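Local coordinates for trichothecene 3-O-acetyltransferase (PDB 3B2S), which probably transfers an acetyl group from acetyl-coenzyme A to the 3-hydroxyl of trichothecene toxins such as deoxynivalenol, at residues A[68-73]-A[357-362]; A[229-234]-A[411-416]; A[293-298]-A[307-312]. All coordinates share one frame; numbering follows the deposited sequence.

Contact 1 of 3, residues A[68-73]-A[357-362]. With MG (magnesium ion), chain B.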
loop_
_atom_site.group_PDB
_atom_site.type_symbol
_atom_site.label_atom_id
_atom_site.label_comp_id
_atom_site.label_asym_id
_atom_site.label_seq_id
_atom_site.Cartn_x
_atom_site.Cartn_y
_atom_site.Cartn_z
ATOM N N GLY A 68 19.623 -18.305 -12.714
ATOM C CA GLY A 68 19.891 -18.364 -11.270
ATOM C C GLY A 68 20.511 -17.103 -10.655
ATOM O O GLY A 68 21.154 -17.147 -9.588
ATOM N N ASN A 69 20.317 -15.964 -11.304
ATOM C CA ASN A 69 20.777 -14.699 -10.722
ATOM C C ASN A 69 19.792 -13.625 -11.121
ATOM O O ASN A 69 19.737 -13.240 -12.289
ATOM C CB ASN A 69 22.188 -14.366 -11.210
ATOM C CG ASN A 69 22.814 -13.198 -10.464
ATOM O OD1 ASN A 69 22.130 -12.259 -10.027
ATOM N ND2 ASN A 69 24.134 -13.247 -10.322
ATOM N N THR A 70 18.978 -13.170 -10.167
ATOM C CA THR A 70 17.889 -12.274 -10.523
ATOM C C THR A 70 18.385 -10.820 -10.607
ATOM O O THR A 70 17.590 -9.924 -10.828
ATOM C CB THR A 70 16.667 -12.377 -9.559
ATOM O OG1 THR A 70 17.115 -12.270 -8.209
ATOM C CG2 THR A 70 15.956 -13.704 -9.732
ATOM N N GLY A 71 19.685 -10.625 -10.417
ATOM C CA GLY A 71 20.326 -9.326 -10.644
ATOM C C GLY A 71 20.111 -8.344 -9.505
ATOM O O GLY A 71 19.601 -8.709 -8.429
ATOM N N THR A 72 20.494 -7.094 -9.749
ATOM C CA THR A 72 20.421 -6.044 -8.721
ATOM C C THR A 72 19.918 -4.805 -9.441
ATOM O O THR A 72 20.416 -4.477 -10.516
ATOM C CB THR A 72 21.817 -5.763 -8.130
ATOM O OG1 THR A 72 22.338 -6.960 -7.533
ATOM C CG2 THR A 72 21.767 -4.657 -7.051
ATOM N N SER A 73 18.910 -4.143 -8.875
ATOM C CA SER A 73 18.354 -2.935 -9.475
ATOM C C SER A 73 18.848 -1.657 -8.782
ATOM O O SER A 73 19.136 -1.650 -7.577
ATOM C CB SER A 73 16.829 -2.979 -9.489
ATOM O OG SER A 73 16.405 -4.033 -10.343
ATOM N N ASN A 357 21.773 -14.290 -1.425
ATOM C CA ASN A 357 21.232 -15.153 -2.453
ATOM C C ASN A 357 21.068 -14.402 -3.763
ATOM O O ASN A 357 20.158 -13.577 -3.878
ATOM C CB ASN A 357 19.873 -15.686 -1.998
ATOM C CG ASN A 357 19.999 -16.891 -1.119
ATOM O OD1 ASN A 357 20.171 -18.005 -1.628
ATOM N ND2 ASN A 357 19.942 -16.696 0.201
ATOM N N PRO A 358 21.952 -14.668 -4.757
ATOM C CA PRO A 358 21.773 -14.051 -6.084
ATOM C C PRO A 358 20.439 -14.387 -6.719
ATOM O O PRO A 358 19.922 -13.572 -7.480
ATOM C CB PRO A 358 22.896 -14.682 -6.922
ATOM C CG PRO A 358 23.926 -15.018 -5.951
ATOM C CD PRO A 358 23.179 -15.482 -4.708
ATOM N N ASP A 359 19.907 -15.580 -6.427
ATOM C CA ASP A 359 18.586 -15.980 -6.944
ATOM C C ASP A 359 17.543 -15.651 -5.893
ATOM O O ASP A 359 17.349 -16.414 -4.929
ATOM C CB ASP A 359 18.509 -17.491 -7.313
ATOM C CG ASP A 359 17.198 -17.859 -8.030
ATOM O OD1 ASP A 359 16.271 -17.012 -8.115
ATOM O OD2 ASP A 359 17.073 -19.009 -8.504
ATOM N N LYS A 360 16.863 -14.523 -6.084
ATOM C CA LYS A 360 15.870 -14.058 -5.110
ATOM C C LYS A 360 14.462 -14.488 -5.494
ATOM O O LYS A 360 13.484 -14.044 -4.881
ATOM C CB LYS A 360 15.950 -12.519 -4.954
ATOM C CG LYS A 360 17.319 -12.029 -4.482
ATOM C CD LYS A 360 17.435 -10.474 -4.466
ATOM C CE LYS A 360 18.684 -10.010 -3.702
ATOM N NZ LYS A 360 19.976 -10.703 -4.119
ATOM N N SER A 361 14.349 -15.379 -6.489
ATOM C CA SER A 361 13.037 -15.671 -7.089
ATOM C C SER A 361 12.065 -16.383 -6.135
ATOM O O SER A 361 10.859 -16.323 -6.345
ATOM C CB SER A 361 13.185 -16.456 -8.405
ATOM O OG SER A 361 13.803 -17.720 -8.154
ATOM N N ASN A 362 12.581 -17.027 -5.089
ATOM C CA ASN A 362 11.708 -17.735 -4.138
ATOM C C ASN A 362 11.230 -16.863 -2.960
ATOM O O ASN A 362 10.448 -17.324 -2.133
ATOM C CB ASN A 362 12.410 -18.934 -3.521
ATOM C CG ASN A 362 12.877 -19.943 -4.532
ATOM O OD1 ASN A 362 12.194 -20.221 -5.522
ATOM N ND2 ASN A 362 14.052 -20.533 -4.263
HETATM MG MG MG B . 12.885 -19.919 -8.306
HETATM O O HOH W 1 20.176 -10.934 -6.983
HETATM O O HOH W 2 20.404 -7.721 -5.436
HETATM O O HOH W 3 14.969 -20.401 -7.676
HETATM O O HOH W 4 10.913 -19.470 -8.945
#

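Contact 2 of 3, residues A[229-234]-A[411-416]. With B2S ((3alpha,7alpha)-3,7,15-trihydroxy-12,13-epoxytrichothec-9-en-8-one), chain E.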
loop_
_atom_site.group_PDB
_atom_site.type_symbol
_atom_site.label_atom_id
_atom_site.label_comp_id
_atom_site.label_asym_id
_atom_site.label_seq_id
_atom_site.Cartn_x
_atom_site.Cartn_y
_atom_site.Cartn_z
ATOM N N ALA A 229 -13.911 -12.773 -8.658
ATOM C CA ALA A 229 -13.596 -11.946 -7.475
ATOM C C ALA A 229 -13.776 -10.468 -7.819
ATOM O O ALA A 229 -13.917 -10.124 -8.986
ATOM C CB ALA A 229 -12.184 -12.210 -7.012
ATOM N N SER A 230 -13.796 -9.602 -6.808
ATOM C CA SER A 230 -13.993 -8.178 -7.044
ATOM C C SER A 230 -13.322 -7.335 -5.949
ATOM O O SER A 230 -12.910 -7.873 -4.926
ATOM C CB SER A 230 -15.474 -7.843 -7.169
ATOM O OG SER A 230 -16.106 -7.887 -5.909
ATOM N N TRP A 231 -13.216 -6.033 -6.192
ATOM C CA TRP A 231 -12.720 -5.066 -5.203
ATOM C C TRP A 231 -13.900 -4.259 -4.730
ATOM O O TRP A 231 -14.799 -3.972 -5.526
ATOM C CB TRP A 231 -11.734 -4.090 -5.865
ATOM C CG TRP A 231 -10.325 -4.572 -5.927
ATOM C CD1 TRP A 231 -9.648 -5.029 -7.030
ATOM C CD2 TRP A 231 -9.395 -4.603 -4.842
ATOM N NE1 TRP A 231 -8.364 -5.377 -6.686
ATOM C CE2 TRP A 231 -8.176 -5.114 -5.353
ATOM C CE3 TRP A 231 -9.482 -4.273 -3.477
ATOM C CZ2 TRP A 231 -7.042 -5.310 -4.549
ATOM C CZ3 TRP A 231 -8.343 -4.456 -2.668
ATOM C CH2 TRP A 231 -7.142 -4.974 -3.213
ATOM N N ALA A 232 -13.926 -3.905 -3.437
ATOM C CA ALA A 232 -14.892 -2.931 -2.932
ATOM C C ALA A 232 -14.344 -2.160 -1.734
ATOM O O ALA A 232 -13.597 -2.719 -0.941
ATOM C CB ALA A 232 -16.225 -3.626 -2.537
ATOM N N PHE A 233 -14.722 -0.890 -1.620
ATOM C CA PHE A 233 -14.467 -0.108 -0.405
ATOM C C PHE A 233 -15.627 -0.312 0.569
ATOM O O PHE A 233 -16.786 -0.448 0.150
ATOM C CB PHE A 233 -14.465 1.381 -0.698
ATOM C CG PHE A 233 -13.240 1.905 -1.419
ATOM C CD1 PHE A 233 -13.354 3.068 -2.175
ATOM C CD2 PHE A 233 -11.999 1.273 -1.341
ATOM C CE1 PHE A 233 -12.264 3.608 -2.862
ATOM C CE2 PHE A 233 -10.875 1.812 -2.026
ATOM C CZ PHE A 233 -11.026 2.993 -2.788
ATOM N N PHE A 234 -15.301 -0.293 1.860
ATOM C CA PHE A 234 -16.258 -0.270 2.979
ATOM C C PHE A 234 -15.761 0.822 3.901
ATOM O O PHE A 234 -14.562 0.879 4.208
ATOM C CB PHE A 234 -16.229 -1.596 3.745
ATOM C CG PHE A 234 -16.696 -2.778 2.946
ATOM C CD1 PHE A 234 -15.793 -3.515 2.184
ATOM C CD2 PHE A 234 -18.052 -3.168 2.972
ATOM C CE1 PHE A 234 -16.222 -4.619 1.423
ATOM C CE2 PHE A 234 -18.498 -4.268 2.216
ATOM C CZ PHE A 234 -17.595 -4.997 1.441
ATOM N N LEU A 411 -6.325 -9.827 -0.830
ATOM C CA LEU A 411 -5.555 -8.599 -0.665
ATOM C C LEU A 411 -6.482 -7.483 -0.199
ATOM O O LEU A 411 -7.615 -7.348 -0.678
ATOM C CB LEU A 411 -4.868 -8.232 -1.989
ATOM C CG LEU A 411 -3.955 -6.997 -2.034
ATOM C CD1 LEU A 411 -2.744 -7.176 -1.092
ATOM C CD2 LEU A 411 -3.492 -6.776 -3.471
ATOM N N MET A 412 -5.977 -6.667 0.730
ATOM C CA MET A 412 -6.771 -5.617 1.362
ATOM C C MET A 412 -5.887 -4.441 1.752
ATOM O O MET A 412 -4.694 -4.631 1.994
ATOM C CB MET A 412 -7.402 -6.160 2.631
ATOM C CG MET A 412 -8.231 -7.418 2.404
ATOM S SD MET A 412 -9.086 -7.841 3.917
ATOM C CE MET A 412 -9.825 -9.375 3.339
ATOM N N TYR A 413 -6.478 -3.242 1.786
ATOM C CA TYR A 413 -5.782 -2.010 2.211
ATOM C C TYR A 413 -6.666 -1.181 3.146
ATOM O O TYR A 413 -7.874 -1.205 3.009
ATOM C CB TYR A 413 -5.479 -1.138 0.979
ATOM C CG TYR A 413 -4.569 -1.801 -0.025
ATOM C CD1 TYR A 413 -5.073 -2.395 -1.192
ATOM C CD2 TYR A 413 -3.190 -1.816 0.188
ATOM C CE1 TYR A 413 -4.218 -3.005 -2.102
ATOM C CE2 TYR A 413 -2.327 -2.416 -0.717
ATOM C CZ TYR A 413 -2.845 -3.009 -1.848
ATOM O OH TYR A 413 -1.947 -3.604 -2.709
ATOM N N PHE A 414 -6.063 -0.432 4.069
ATOM C CA PHE A 414 -6.749 0.739 4.658
ATOM C C PHE A 414 -6.250 1.990 3.984
ATOM O O PHE A 414 -5.039 2.156 3.789
ATOM C CB PHE A 414 -6.490 0.895 6.175
ATOM C CG PHE A 414 -6.945 -0.281 7.018
ATOM C CD1 PHE A 414 -7.874 -1.191 6.537
ATOM C CD2 PHE A 414 -6.424 -0.463 8.310
ATOM C CE1 PHE A 414 -8.282 -2.294 7.321
ATOM C CE2 PHE A 414 -6.818 -1.546 9.106
ATOM C CZ PHE A 414 -7.762 -2.464 8.605
ATOM N N MET A 415 -7.175 2.883 3.645
ATOM C CA MET A 415 -6.811 4.181 3.085
ATOM C C MET A 415 -6.203 5.062 4.187
ATOM O O MET A 415 -6.352 4.759 5.373
ATOM C CB MET A 415 -8.040 4.850 2.451
ATOM C CG MET A 415 -8.650 4.050 1.282
ATOM S SD MET A 415 -7.450 3.732 -0.044
ATOM C CE MET A 415 -6.947 2.024 0.226
ATOM N N PRO A 416 -5.492 6.143 3.799
ATOM C CA PRO A 416 -5.139 7.169 4.784
ATOM C C PRO A 416 -6.375 7.573 5.564
ATOM O O PRO A 416 -7.435 7.810 4.986
ATOM C CB PRO A 416 -4.612 8.327 3.909
ATOM C CG PRO A 416 -4.008 7.586 2.720
ATOM C CD PRO A 416 -4.973 6.464 2.456
HETATM C C13 B2S E . 0.089 -6.809 1.039
HETATM O O2 B2S E . 1.156 -6.155 1.848
HETATM C C12 B2S E . 1.119 -5.881 0.414
HETATM C C5 B2S E . 2.329 -6.322 -0.427
HETATM C C14 B2S E . 3.064 -7.562 0.147
HETATM C C4 B2S E . 3.191 -5.027 -0.267
HETATM C C3 B2S E . 2.219 -3.905 0.215
HETATM O O3 B2S E . 2.312 -2.708 -0.592
HETATM C C2 B2S E . 0.815 -4.480 0.014
HETATM O O1 B2S E . 0.446 -4.327 -1.403
HETATM C C11 B2S E . 0.877 -5.407 -2.350
HETATM C C10 B2S E . 0.604 -5.133 -3.721
HETATM C C9 B2S E . 0.265 -6.324 -4.392
HETATM C C16 B2S E . -0.132 -6.302 -5.877
HETATM C C8 B2S E . 0.330 -7.546 -3.675
HETATM O O5 B2S E . 0.061 -8.617 -4.234
HETATM C C7 B2S E . 0.748 -7.561 -2.156
HETATM O O4 B2S E . 1.123 -8.854 -1.659
HETATM C C6 B2S E . 1.871 -6.513 -1.909
HETATM C C15 B2S E . 3.067 -6.746 -2.873
HETATM O O6 B2S E . 2.774 -7.932 -3.642
#

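Contact 3 of 3, residues A[293-298]-A[307-312]. With COA (coenzyme A), chain D; B2S ((3alpha,7alpha)-3,7,15-trihydroxy-12,13-epoxytrichothec-9-en-8-one), chain E.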
loop_
_atom_site.group_PDB
_atom_site.type_symbol
_atom_site.label_atom_id
_atom_site.label_comp_id
_atom_site.label_asym_id
_atom_site.label_seq_id
_atom_site.Cartn_x
_atom_site.Cartn_y
_atom_site.Cartn_z
ATOM N N VAL A 293 3.899 -3.902 7.829
ATOM C CA VAL A 293 4.359 -3.083 8.939
ATOM C C VAL A 293 5.551 -2.243 8.434
ATOM O O VAL A 293 6.470 -2.769 7.823
ATOM C CB VAL A 293 4.806 -3.965 10.134
ATOM C CG1 VAL A 293 5.331 -3.088 11.328
ATOM C CG2 VAL A 293 3.635 -4.827 10.634
ATOM N N ASP A 294 5.489 -0.938 8.665
ATOM C CA ASP A 294 6.621 -0.021 8.406
ATOM C C ASP A 294 7.739 -0.339 9.395
ATOM O O ASP A 294 7.541 -0.389 10.629
ATOM C CB ASP A 294 6.117 1.431 8.532
ATOM C CG ASP A 294 7.223 2.468 8.440
ATOM O OD1 ASP A 294 8.309 2.171 7.902
ATOM O OD2 ASP A 294 6.979 3.597 8.912
ATOM N N ALA A 295 8.910 -0.627 8.853
ATOM C CA ALA A 295 10.035 -1.062 9.648
ATOM C C ALA A 295 11.017 0.094 10.004
ATOM O O ALA A 295 12.005 -0.125 10.720
ATOM C CB ALA A 295 10.761 -2.184 8.937
ATOM N N ARG A 296 10.726 1.315 9.549
ATOM C CA ARG A 296 11.590 2.454 9.883
ATOM C C ARG A 296 11.751 2.642 11.414
ATOM O O ARG A 296 12.882 2.807 11.885
ATOM C CB ARG A 296 11.066 3.749 9.258
ATOM C CG ARG A 296 11.253 3.841 7.725
ATOM C CD ARG A 296 10.284 4.856 7.117
ATOM N NE ARG A 296 10.397 4.920 5.649
ATOM C CZ ARG A 296 9.902 4.027 4.788
ATOM N NH1 ARG A 296 9.213 2.951 5.209
ATOM N NH2 ARG A 296 10.080 4.226 3.486
ATOM N N PRO A 297 10.634 2.649 12.175
ATOM C CA PRO A 297 10.812 2.870 13.632
ATOM C C PRO A 297 11.719 1.833 14.314
ATOM O O PRO A 297 12.565 2.204 15.128
ATOM C CB PRO A 297 9.387 2.829 14.166
ATOM C CG PRO A 297 8.532 3.203 13.001
ATOM C CD PRO A 297 9.198 2.537 11.830
ATOM N N ALA A 298 11.575 0.558 13.941
ATOM C CA ALA A 298 12.383 -0.528 14.511
ATOM C C ALA A 298 13.835 -0.379 14.113
ATOM O O ALA A 298 14.733 -0.694 14.888
ATOM C CB ALA A 298 11.839 -1.916 14.067
ATOM N N GLY A 307 12.434 5.327 0.845
ATOM C CA GLY A 307 12.717 4.042 0.199
ATOM C C GLY A 307 11.692 2.968 0.568
ATOM O O GLY A 307 10.515 3.264 0.865
ATOM N N LEU A 308 12.154 1.723 0.523
ATOM C CA LEU A 308 11.339 0.539 0.807
ATOM C C LEU A 308 11.921 -0.102 2.085
ATOM O O LEU A 308 13.005 -0.691 2.065
ATOM C CB LEU A 308 11.422 -0.441 -0.388
ATOM C CG LEU A 308 10.507 -1.682 -0.440
ATOM C CD1 LEU A 308 10.932 -2.776 0.559
ATOM C CD2 LEU A 308 9.117 -1.290 -0.154
ATOM N N LEU A 309 11.213 0.065 3.196
ATOM C CA LEU A 309 11.658 -0.443 4.474
ATOM C C LEU A 309 10.402 -0.913 5.188
ATOM O O LEU A 309 9.868 -0.235 6.065
ATOM C CB LEU A 309 12.411 0.648 5.279
ATOM C CG LEU A 309 13.027 0.241 6.638
ATOM C CD1 LEU A 309 13.610 -1.206 6.606
ATOM C CD2 LEU A 309 14.111 1.257 7.057
ATOM N N GLN A 310 9.928 -2.083 4.763
ATOM C CA GLN A 310 8.632 -2.600 5.176
ATOM C C GLN A 310 8.827 -4.104 5.361
ATOM O O GLN A 310 9.650 -4.712 4.683
ATOM C CB GLN A 310 7.620 -2.367 4.050
ATOM C CG GLN A 310 6.173 -2.601 4.419
ATOM C CD GLN A 310 5.392 -3.220 3.279
ATOM O OE1 GLN A 310 5.198 -2.601 2.224
ATOM N NE2 GLN A 310 4.956 -4.468 3.474
ATOM N N ASN A 311 8.061 -4.692 6.273
ATOM C CA ASN A 311 8.035 -6.129 6.445
ATOM C C ASN A 311 6.581 -6.494 6.703
ATOM O O ASN A 311 5.679 -5.667 6.481
ATOM C CB ASN A 311 8.973 -6.543 7.586
ATOM C CG ASN A 311 9.408 -8.005 7.505
ATOM O OD1 ASN A 311 8.768 -8.817 6.848
ATOM N ND2 ASN A 311 10.492 -8.341 8.206
ATOM N N MET A 312 6.343 -7.740 7.086
ATOM C CA MET A 312 5.015 -8.213 7.463
ATOM C C MET A 312 5.103 -8.850 8.846
ATOM O O MET A 312 6.195 -9.238 9.288
ATOM C CB MET A 312 4.530 -9.300 6.507
ATOM C CG MET A 312 4.666 -8.985 5.035
ATOM S SD MET A 312 3.580 -7.694 4.450
ATOM C CE MET A 312 2.016 -8.583 4.343
HETATM N N1A COA D . -1.931 2.928 26.424
HETATM C C2A COA D . -2.990 2.736 25.547
HETATM N N3A COA D . -2.771 2.880 24.187
HETATM C C4A COA D . -1.522 3.210 23.729
HETATM C C5A COA D . -0.458 3.422 24.609
HETATM C C6A COA D . -0.666 3.283 25.988
HETATM N N6A COA D . 0.193 3.839 26.854
HETATM N N7A COA D . 0.637 3.743 23.869
HETATM C C8A COA D . 0.294 3.743 22.557
HETATM N N9A COA D . -1.041 3.417 22.461
HETATM C C1B COA D . -1.859 3.300 21.241
HETATM C C2B COA D . -2.130 4.655 20.592
HETATM O O2B COA D . -3.189 5.337 21.236
HETATM C C3B COA D . -2.452 4.234 19.168
HETATM O O3B COA D . -3.766 3.730 19.104
HETATM P P3B COA D . -4.948 4.536 18.381
HETATM O O7A COA D . -5.215 5.853 19.087
HETATM O O8A COA D . -4.554 4.838 16.944
HETATM O O9A COA D . -6.188 3.681 18.461
HETATM C C4B COA D . -1.576 3.012 18.966
HETATM O O4B COA D . -1.245 2.498 20.244
HETATM C C5B COA D . -0.324 3.307 18.153
HETATM O O5B COA D . 0.215 2.038 17.878
HETATM P P1A COA D . 1.077 1.768 16.543
HETATM O O1A COA D . 1.422 0.292 16.489
HETATM O O2A COA D . 2.337 2.631 16.563
HETATM O O3A COA D . 0.149 2.262 15.311
HETATM P P2A COA D . -1.101 1.479 14.654
HETATM O O4A COA D . -2.134 2.543 14.330
HETATM O O5A COA D . -1.599 0.338 15.526
HETATM O O6A COA D . -0.553 0.835 13.258
HETATM C CBP COA D . 0.683 -0.712 11.834
HETATM C CCP COA D . 0.037 -0.459 13.198
HETATM C CDP COA D . 1.475 -2.010 11.966
HETATM C CEP COA D . -0.424 -0.928 10.818
HETATM C CAP COA D . 1.559 0.504 11.412
HETATM O OAP COA D . 2.482 0.873 12.426
HETATM C C9P COA D . 2.334 0.400 10.109
HETATM O O9P COA D . 3.636 -0.083 10.182
HETATM N N8P COA D . 1.793 0.792 8.945
HETATM C C7P COA D . 1.976 0.060 7.683
HETATM C C6P COA D . 3.103 0.633 6.816
HETATM C C5P COA D . 2.925 0.318 5.355
HETATM O O5P COA D . 1.949 -0.354 4.994
HETATM N N4P COA D . 3.845 0.805 4.505
HETATM C C13 B2S E . 0.089 -6.809 1.039
HETATM O O2 B2S E . 1.156 -6.155 1.848
HETATM C C12 B2S E . 1.119 -5.881 0.414
HETATM C C5 B2S E . 2.329 -6.322 -0.427
HETATM C C14 B2S E . 3.064 -7.562 0.147
HETATM C C4 B2S E . 3.191 -5.027 -0.267
HETATM C C3 B2S E . 2.219 -3.905 0.215
HETATM O O3 B2S E . 2.312 -2.708 -0.592
HETATM C C2 B2S E . 0.815 -4.480 0.014
HETATM O O1 B2S E . 0.446 -4.327 -1.403
HETATM C C11 B2S E . 0.877 -5.407 -2.350
HETATM C C10 B2S E . 0.604 -5.133 -3.721
HETATM C C9 B2S E . 0.265 -6.324 -4.392
HETATM C C16 B2S E . -0.132 -6.302 -5.877
HETATM C C8 B2S E . 0.330 -7.546 -3.675
HETATM O O5 B2S E . 0.061 -8.617 -4.234
HETATM C C7 B2S E . 0.748 -7.561 -2.156
HETATM O O4 B2S E . 1.123 -8.854 -1.659
HETATM C C6 B2S E . 1.871 -6.513 -1.909
HETATM C C15 B2S E . 3.067 -6.746 -2.873
HETATM O O6 B2S E . 2.774 -7.932 -3.642
#

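Contact 1 of 3, residues A[68-73]-A[357-362]
Two Asx turns, one opening at N69 and the other at D359, meet here, and T70 and P358 make the first link between them. T70 N donates to P358 O over 2.9 Å. In return K360 N donates to the hydroxyl T70 OG1 at 3.1 Å with an angle of 159° at the hydrogen. The hydroxyl can receive it because T70 OG1 stands between the backbone N and the carbonyl carbon (chi1 50°), which also sends CG2 toward D359 and S361. Within its own turn N69 OD1 takes the amide of G71, and the N69 and P358 side chains cross at about a right angle, with N69 CG 3.8 Å from P358 CB. On the other turn D359 OD1 accepts twice from S361, from N and from OG, both on one face of the carboxylate. S361 OG also binds a magnesium ion at 2.4 Å, while D359 OD2 reaches the same ion through a bound water, so the carboxylate is held from both oxygens. A second water donates to G71 O and P358 O and accepts from K360 NZ, and so bridges the two segments, 2.7 Å from P358 O. The contact lies near the surface: K360 NZ, bonded to N357 O, turns back to L354 O at the end of helix 340-356, and beyond the N69 turn T72 pairs with E63 of strand 59-63.

Contact 2 of 3, residues A[229-234]-A[411-416]
W231 touches L411 and Y413 across a whole intervening strand, and this is the odd feature of the contact. Strands 229-234 and 411-414 run nearly in the same direction, 19° apart, but their axes come no closer than 9.3 Å because strand 423-430 lies between them in the sheet. The gap is spanned by side chains. With W231 CG anti to the carbonyl carbon (chi1 -86°), the six-membered ring reaches across, so that W231 CH2 comes 3.5 Å from L411 O at an oblique angle, while L411 CD2 sits in the ring plane at its edge. The same CH2 is 3.7 Å from Y413 CE1. The W231 and Y413 planes are inclined by only 21°, yet the centroids are 6.0 Å apart, so the rings are slid past one another with little overlap. Farther along, M415 SD makes an oblique Met-aromatic contact with F233, 5.3 Å from the ring centroid. The indole nitrogen W231 NE1 bonds elsewhere, to E406 O. L411 and Y413 also meet the trichothecene: Y413 OH donates to its ether O1 at 2.8 Å, near the phenol plane, and L411 CD1 packs 3.6 Å from its epoxide carbon C13. This largely apolar, aromatic chemistry is consistent with W231 backing L411 and Y413 from a second shell, and Y413 OH probably contributes to recognition of a toxin also bonded by H156.

Contact 3 of 3, residues A[293-298]-A[307-312]
V293 and N311 form an antiparallel hydrogen-bonded pair, V293 N giving to N311 O and N311 N to V293 O, where strand 286-294 meets strand 310-318. D294 and Q310 follow as the non-hydrogen-bonded pair, and A295 N reaches L309 O at 3.0 Å as the strand leaves the sheet. A chi1 of 174° turns the D294 carboxylate back so that OD1 caps the turn leading into helix 296-299: it accepts from R296 N and forms a salt bridge with R296 NH1, 2.9 Å from D294 OD1. The two donors come from opposite faces of the carboxylate plane, and OD1 lies in the guanidinium plane. From CG to NE the R296 chain is extended, which carries its head past L309; L309 CB covers one face of it near the rim and L309 CD2 packs 3.9 Å from R296 CG. The other terminal nitrogen, R296 NH2, makes a weak bond at the guanidinium edge to G307 O, 2.8 Å but bent to 124°; it also hydrogen-bonds Y305 O. NH1 forms a second salt bridge, with D160. Q310 lays CG against V293 O at 3.4 Å, then bends at chi2 (-143°) so that OE1 stands 3.8 Å from the toxin carbon C3. M312, doubly bent, turns its methyl CE to the epoxide oxygen O2. V293 flanks the pantetheine of coenzyme A. H156 and D160 have the spacing of the HXXXD signature of CoA-dependent acyltransferases, and R296 pairs with that aspartate, consistent with the Asp-Arg pair known in relatives. Ion pairing thus probably fixes the signature loop, while the strand residues line the meeting place of cofactor and toxin.

In the fold
Contacts 2 and 3 are buried, their touching residues all enclosed, whereas contact 1 is partly buried and its centre lies about 24 Å from the centre of the chain. The seven-stranded sheet carries both inner contacts: 293-298 with 307-312 joins adjacent strands at its outermost edge, and 229-234 with 411-416 skips a strand. Both reach the bound trichothecene, through different residues, and their nearest atoms are about 7 Å apart. Contact 1 keeps about 11 Å between nearest atoms from contact 3 and touches neither ligand; it includes waters and a magnesium ion. The chemistry follows the place: apolar rings in contact 2, main-chain pairing and buried ions in contact 3, solvated loops in contact 1.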